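PDB 1ORN: endonuclease III from Geobacillus stearothermophilus, which removes damaged bases from DNA as a repair glycosylase and forms a covalent intermediate with the DNA, its fold carrying a [4Fe-4S] cluster. Local coordinates for a contact of chain A with DNA. Coordinates in Å, arbitrary orientation; residue numbers count along the deposited sequence, not the author numbering.

Site 1: a contact of chain A with DNA. Residues 81, 83-88. With nucleotides of chain B.
Phosphate oxygen OP1 of DG6 of chain B is gripped by two consecutive backbone amides at the start of a helix, Arg87 N at 2.7 Å from OP1 and Asn88 N at 2.9 Å from it. The positive end of the helix dipole would add to this hold. The other non-bridging oxygen of the same phosphate is met by the Arg87 side chain, whose terminal NH1 forms a salt bridge with DG6 OP2 at 2.9 Å. This oxygen lies almost exactly in the guanidinium plane, at its edge, while the hydroxyl OH of Tyr86 sits against one face toward the rim. The Tyr86 ring is itself sandwiched, with Arg81 CG over one face and Arg87 CG over the other, and turns an edge toward OP1 of DT7. A leucine in place of Arg87 would probably leave DG6 OP2 without its charged mate and the hydroxyl of Tyr86 without the flat group beside it.

Leu85 works as a wedge. Its backbone N donates to the sugar ring oxygen O4' of DG6 at 2.7 Å. With CG anti to the carbonyl carbon (chi1 -55°), the side chain reaches over the guanine: CG covers the six-membered ring, and CD2 covers the imidazole ring. The same CD2 meets C1' of DC5 at 3.5 Å, so the branch lies between two successive nucleotides. At the sugar edge, the exocyclic N2 of the unpaired DG6 donates to Ile83 O at 3.0 Å, with N2 in the carbonyl plane. This is a base-edge contact that could help to hold the estranged guanine.

The patch runs from the 3-10 helix 81-83 through the loop residues Gly84 and Leu85 into the first turn of helix 86-103.

Site 2: a contact of chain A with DNA. Residues 143-144, 147, 194. With nucleotides of chain C.
The N-terminal turn of helix 143-152 meets the DNA backbone of chain C, with Thr143 straddling two phosphates within the HhH-GPD glycosylase domain, directly after the family's conserved catalytic aspartate. Its backbone N donates to OP1 of DG8 at 2.9 Å. Its hydroxyl OG1, anti to the backbone N (chi1 179°), turns the other way and donates to OP2 of DA6 at 2.8 Å. The methyl CG2 takes the crowded position between N and the carbonyl carbon, and rests over one face of the His144 ring, toward its rim.

One turn further along the helix, Arg147 reaches the second non-bridging oxygen of the DA6 phosphate. NH1 makes a salt bridge with OP1 at 2.8 Å, but the oxygen lies 41° out of the guanidinium plane, so the approach is oblique and the bond is unlikely to be a strongly directional one. The neighbouring NH2 donates to His144 ND1 at 2.9 Å. NH2 lies close to the plane of the imidazole, meeting the ring nitrogen at its edge, and this bond would limit the rotation of both groups. His144 steadies the arginine and also borders the phosphate, its CE1 3.3 Å from OP1 of DA6.

Ala194 comes from the loop after helix 177-191, close to the iron-sulfur cluster ligand Cys192. Its N lies above one face of the Arg147 guanidinium, toward its rim, and is linked to DA6 OP1 by water 1, which is 3.0 Å from Ala194 N and 2.7 Å from OP1. Its methyl CB packs against the sugar-phosphate of DC5, 3.7 Å from C5'.

Site 1: a contact of chain A with DNA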
loop_
_atom_site.group_PDB
_atom_site.type_symbol
_atom_site.label_atom_id
_atom_site.label_comp_id
_atom_site.label_asym_id
_atom_site.label_seq_id
_atom_site.Cartn_x
_atom_site.Cartn_y
_atom_site.Cartn_z
ATOM N N ARG A 81 15.402 -8.613 -10.201
ATOM C CA ARG A 81 16.539 -7.837 -9.709
ATOM C C ARG A 81 16.334 -6.321 -9.665
ATOM O O ARG A 81 16.768 -5.667 -8.719
ATOM C CB ARG A 81 17.788 -8.152 -10.539
ATOM C CG ARG A 81 19.021 -7.376 -10.107
ATOM C CD ARG A 81 20.247 -7.750 -10.934
ATOM N NE ARG A 81 21.402 -6.930 -10.575
ATOM C CZ ARG A 81 21.502 -5.626 -10.825
ATOM N NH1 ARG A 81 20.514 -4.987 -11.439
ATOM N NH2 ARG A 81 22.585 -4.957 -10.452
ATOM N N ILE A 83 13.860 -4.607 -8.932
ATOM C CA ILE A 83 12.960 -4.168 -7.868
ATOM C C ILE A 83 13.757 -3.757 -6.626
ATOM O O ILE A 83 13.355 -2.859 -5.876
ATOM C CB ILE A 83 11.986 -5.318 -7.463
ATOM C CG1 ILE A 83 11.071 -5.685 -8.639
ATOM C CG2 ILE A 83 11.161 -4.910 -6.248
ATOM C CD1 ILE A 83 10.090 -4.606 -9.028
ATOM N N GLY A 84 14.896 -4.410 -6.422
ATOM C CA GLY A 84 15.701 -4.138 -5.245
ATOM C C GLY A 84 15.235 -5.131 -4.195
ATOM O O GLY A 84 14.194 -5.768 -4.389
ATOM N N LEU A 85 15.973 -5.276 -3.095
ATOM C CA LEU A 85 15.599 -6.227 -2.043
ATOM C C LEU A 85 15.201 -7.546 -2.705
ATOM O O LEU A 85 14.388 -8.307 -2.168
ATOM C CB LEU A 85 14.411 -5.685 -1.228
ATOM C CG LEU A 85 14.550 -4.290 -0.600
ATOM C CD1 LEU A 85 13.309 -3.964 0.228
ATOM C CD2 LEU A 85 15.786 -4.245 0.287
ATOM N N TYR A 86 15.800 -7.816 -3.864
ATOM C CA TYR A 86 15.480 -8.999 -4.657
ATOM C C TYR A 86 15.841 -10.366 -4.100
ATOM O O TYR A 86 15.215 -11.363 -4.464
ATOM C CB TYR A 86 16.069 -8.865 -6.064
ATOM C CG TYR A 86 17.580 -8.854 -6.111
ATOM C CD1 TYR A 86 18.300 -7.696 -5.820
ATOM C CD2 TYR A 86 18.289 -10.007 -6.445
ATOM C CE1 TYR A 86 19.691 -7.687 -5.862
ATOM C CE2 TYR A 86 19.677 -10.009 -6.489
ATOM C CZ TYR A 86 20.371 -8.849 -6.199
ATOM O OH TYR A 86 21.745 -8.848 -6.255
ATOM N N ARG A 87 16.842 -10.437 -3.233
ATOM C CA ARG A 87 17.212 -11.725 -2.679
ATOM C C ARG A 87 16.143 -12.178 -1.696
ATOM O O ARG A 87 15.646 -13.299 -1.782
ATOM C CB ARG A 87 18.572 -11.651 -1.990
ATOM C CG ARG A 87 19.711 -11.293 -2.928
ATOM C CD ARG A 87 21.032 -11.791 -2.373
ATOM N NE ARG A 87 22.163 -11.397 -3.207
ATOM C CZ ARG A 87 22.641 -10.160 -3.280
ATOM N NH1 ARG A 87 22.090 -9.186 -2.564
ATOM N NH2 ARG A 87 23.676 -9.897 -4.067
ATOM N N ASN A 88 15.774 -11.299 -0.772
ATOM C CA ASN A 88 14.750 -11.646 0.202
ATOM C C ASN A 88 13.387 -11.826 -0.460
ATOM O O ASN A 88 12.645 -12.744 -0.119
ATOM C CB ASN A 88 14.667 -10.584 1.303
ATOM C CG ASN A 88 15.885 -10.600 2.225
ATOM O OD1 ASN A 88 16.438 -11.660 2.515
ATOM N ND2 ASN A 88 16.292 -9.429 2.697
ATOM P P DC B 5 22.763 -6.376 4.269
ATOM O OP1 DC B 5 23.586 -7.556 3.901
ATOM O OP2 DC B 5 23.317 -5.009 4.102
ATOM O "O5'" DC B 5 21.387 -6.466 3.471
ATOM C "C5'" DC B 5 20.530 -7.588 3.655
ATOM C "C4'" DC B 5 19.193 -7.344 2.996
ATOM O "O4'" DC B 5 18.393 -6.412 3.768
ATOM C "C3'" DC B 5 19.261 -6.774 1.575
ATOM O "O3'" DC B 5 18.275 -7.425 0.774
ATOM C "C2'" DC B 5 18.847 -5.325 1.768
ATOM C "C1'" DC B 5 17.811 -5.496 2.858
ATOM N N1 DC B 5 17.391 -4.291 3.591
ATOM C C2 DC B 5 16.029 -4.134 3.865
ATOM O O2 DC B 5 15.244 -5.034 3.528
ATOM N N3 DC B 5 15.602 -3.018 4.491
ATOM C C4 DC B 5 16.477 -2.081 4.856
ATOM N N4 DC B 5 15.999 -0.990 5.459
ATOM C C5 DC B 5 17.880 -2.222 4.614
ATOM C C6 DC B 5 18.289 -3.336 3.985
ATOM P P DG B 6 18.688 -8.082 -0.631
ATOM O OP1 DG B 6 17.583 -9.007 -1.011
ATOM O OP2 DG B 6 20.077 -8.599 -0.529
ATOM O "O5'" DG B 6 18.674 -6.861 -1.651
ATOM C "C5'" DG B 6 19.805 -6.001 -1.813
ATOM C "C4'" DG B 6 19.491 -4.950 -2.853
ATOM O "O4'" DG B 6 18.366 -4.147 -2.417
ATOM C "C3'" DG B 6 20.597 -3.952 -3.199
ATOM O "O3'" DG B 6 20.435 -3.613 -4.579
ATOM C "C2'" DG B 6 20.211 -2.730 -2.383
ATOM C "C1'" DG B 6 18.701 -2.775 -2.540
ATOM N N9 DG B 6 17.921 -2.028 -1.558
ATOM C C8 DG B 6 18.259 -1.760 -0.255
ATOM N N7 DG B 6 17.344 -1.080 0.383
ATOM C C5 DG B 6 16.340 -0.885 -0.558
ATOM C C6 DG B 6 15.092 -0.223 -0.443
ATOM O O6 DG B 6 14.608 0.337 0.545
ATOM N N1 DG B 6 14.382 -0.255 -1.642
ATOM C C2 DG B 6 14.819 -0.853 -2.804
ATOM N N2 DG B 6 13.992 -0.770 -3.870
ATOM N N3 DG B 6 15.977 -1.481 -2.919
ATOM C C4 DG B 6 16.683 -1.459 -1.763
ATOM P P DT B 7 21.703 -3.590 -5.564
ATOM O OP1 DT B 7 22.283 -4.958 -5.590
ATOM O OP2 DT B 7 22.562 -2.433 -5.201
ATOM O "O5'" DT B 7 21.028 -3.296 -6.974
ATOM C "C5'" DT B 7 19.954 -4.111 -7.433
ATOM C "C4'" DT B 7 18.835 -3.259 -7.986
ATOM O "O4'" DT B 7 18.163 -2.527 -6.927
ATOM C "C3'" DT B 7 19.249 -2.222 -9.031
ATOM O "O3'" DT B 7 18.353 -2.296 -10.141
ATOM C "C2'" DT B 7 19.105 -0.894 -8.302
ATOM C "C1'" DT B 7 17.976 -1.179 -7.322
ATOM N N1 DT B 7 17.970 -0.338 -6.100
ATOM C C2 DT B 7 16.810 0.347 -5.777
ATOM O O2 DT B 7 15.797 0.303 -6.455
ATOM N N3 DT B 7 16.884 1.089 -4.620
ATOM C C4 DT B 7 17.970 1.213 -3.775
ATOM O O4 DT B 7 17.883 1.903 -2.762
ATOM C C5 DT B 7 19.153 0.484 -4.181
ATOM C C7 DT B 7 20.386 0.577 -3.340
ATOM C C6 DT B 7 19.093 -0.247 -5.305
#

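Site 2: a contact of chain A with DNA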
loop_
_atom_site.group_PDB
_atom_site.type_symbol
_atom_site.label_atom_id
_atom_site.label_comp_id
_atom_site.label_asym_id
_atom_site.label_seq_id
_atom_site.Cartn_x
_atom_site.Cartn_y
_atom_site.Cartn_z
ATOM N N THR A 143 4.079 4.277 3.576
ATOM C CA THR A 143 4.824 5.505 3.819
ATOM C C THR A 143 3.991 6.774 3.596
ATOM O O THR A 143 4.052 7.709 4.400
ATOM C CB THR A 143 6.103 5.565 2.941
ATOM O OG1 THR A 143 6.787 6.796 3.194
ATOM C CG2 THR A 143 5.756 5.474 1.458
ATOM N N HIS A 144 3.202 6.808 2.525
ATOM C CA HIS A 144 2.389 7.991 2.219
ATOM C C HIS A 144 1.275 8.228 3.235
ATOM O O HIS A 144 1.111 9.342 3.739
ATOM C CB HIS A 144 1.779 7.884 0.814
ATOM C CG HIS A 144 2.793 7.850 -0.292
ATOM N ND1 HIS A 144 3.639 8.904 -0.561
ATOM C CD2 HIS A 144 3.105 6.881 -1.186
ATOM C CE1 HIS A 144 4.430 8.588 -1.570
ATOM N NE2 HIS A 144 4.128 7.365 -1.969
ATOM N N ARG A 147 2.892 9.344 6.573
ATOM C CA ARG A 147 3.413 10.707 6.484
ATOM C C ARG A 147 2.300 11.754 6.457
ATOM O O ARG A 147 2.358 12.755 7.175
ATOM C CB ARG A 147 4.291 10.864 5.234
ATOM C CG ARG A 147 4.969 12.231 5.149
ATOM C CD ARG A 147 5.852 12.346 3.915
ATOM N NE ARG A 147 5.074 12.323 2.680
ATOM C CZ ARG A 147 5.034 11.301 1.828
ATOM N NH1 ARG A 147 5.732 10.196 2.062
ATOM N NH2 ARG A 147 4.281 11.384 0.737
ATOM N N ALA A 194 7.076 13.659 0.109
ATOM C CA ALA A 194 8.081 13.578 1.158
ATOM C C ALA A 194 9.116 14.700 1.044
ATOM O O ALA A 194 9.403 15.385 2.024
ATOM C CB ALA A 194 8.772 12.217 1.117
ATOM P P DC C 5 13.809 11.617 3.017
ATOM O OP1 DC C 5 13.015 12.749 3.546
ATOM O OP2 DC C 5 14.487 10.689 3.959
ATOM O "O5'" DC C 5 12.892 10.770 2.029
ATOM C "C5'" DC C 5 12.326 11.398 0.887
ATOM C "C4'" DC C 5 11.801 10.372 -0.089
ATOM O "O4'" DC C 5 12.882 9.728 -0.804
ATOM C "C3'" DC C 5 10.919 9.254 0.478
ATOM O "O3'" DC C 5 9.752 9.170 -0.338
ATOM C "C2'" DC C 5 11.779 8.006 0.322
ATOM C "C1'" DC C 5 12.628 8.338 -0.900
ATOM N N1 DC C 5 13.931 7.646 -0.980
ATOM C C2 DC C 5 14.293 7.015 -2.183
ATOM O O2 DC C 5 13.513 7.061 -3.146
ATOM N N3 DC C 5 15.479 6.371 -2.261
ATOM C C4 DC C 5 16.290 6.338 -1.200
ATOM N N4 DC C 5 17.447 5.677 -1.317
ATOM C C5 DC C 5 15.951 6.976 0.029
ATOM C C6 DC C 5 14.775 7.613 0.093
ATOM P P DA C 6 8.489 8.291 0.137
ATOM O OP1 DA C 6 7.294 9.152 -0.034
ATOM O OP2 DA C 6 8.770 7.670 1.457
ATOM O "O5'" DA C 6 8.436 7.153 -0.978
ATOM C "C5'" DA C 6 8.239 7.505 -2.348
ATOM C "C4'" DA C 6 8.345 6.288 -3.238
ATOM O "O4'" DA C 6 9.706 5.798 -3.265
ATOM C "C3'" DA C 6 7.470 5.098 -2.839
ATOM O "O3'" DA C 6 6.945 4.501 -4.024
ATOM C "C2'" DA C 6 8.460 4.139 -2.200
ATOM C "C1'" DA C 6 9.712 4.401 -3.023
ATOM N N9 DA C 6 10.979 4.074 -2.371
ATOM C C8 DA C 6 11.331 4.280 -1.060
ATOM N N7 DA C 6 12.557 3.916 -0.781
ATOM C C5 DA C 6 13.046 3.434 -1.987
ATOM C C6 DA C 6 14.295 2.904 -2.360
ATOM N N6 DA C 6 15.329 2.773 -1.520
ATOM N N1 DA C 6 14.450 2.510 -3.642
ATOM C C2 DA C 6 13.420 2.646 -4.484
ATOM N N3 DA C 6 12.203 3.132 -4.255
ATOM C C4 DA C 6 12.079 3.514 -2.972
ATOM P P DG C 8 6.047 1.403 1.306
ATOM O OP1 DG C 8 5.895 2.300 2.477
ATOM O OP2 DG C 8 7.167 1.636 0.344
ATOM O "O5'" DG C 8 6.170 -0.098 1.817
ATOM C "C5'" DG C 8 5.458 -0.546 2.970
ATOM C "C4'" DG C 8 5.795 -1.994 3.227
ATOM O "O4'" DG C 8 7.228 -2.141 3.363
ATOM C "C3'" DG C 8 5.180 -2.657 4.456
ATOM O "O3'" DG C 8 4.840 -3.983 4.051
ATOM C "C2'" DG C 8 6.312 -2.629 5.475
ATOM C "C1'" DG C 8 7.558 -2.739 4.609
ATOM N N9 DG C 8 8.735 -2.041 5.117
ATOM C C8 DG C 8 8.770 -0.851 5.802
ATOM N N7 DG C 8 9.986 -0.448 6.067
ATOM C C5 DG C 8 10.801 -1.439 5.534
ATOM C C6 DG C 8 12.224 -1.549 5.501
ATOM O O6 DG C 8 13.070 -0.754 5.923
ATOM N N1 DG C 8 12.631 -2.728 4.884
ATOM C C2 DG C 8 11.784 -3.674 4.356
ATOM N N2 DG C 8 12.368 -4.750 3.808
ATOM N N3 DG C 8 10.460 -3.572 4.364
ATOM C C4 DG C 8 10.043 -2.439 4.965
HETATM O O HOH W 1 7.207 11.286 -1.687
#

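The C-alpha centres of site 1 and site 2 lie about 22 Å apart. They share no residue or helix and hold opposite strands, chain B at site 1 and chain C at site 2. The duplex joins them: DT7 of site 1 pairs with DA6 of site 2, and DC5 of chain B pairs with DG8 of chain C. Between these pairs the unpaired DG6 stands across from the chain C position between DA6 and DG8, presumably that of the trapped nucleotide. Site 1 thus holds the orphaned base on its own strand, wedged apart from DC5, while site 2 probably fixes the backbone on both sides of the lesion.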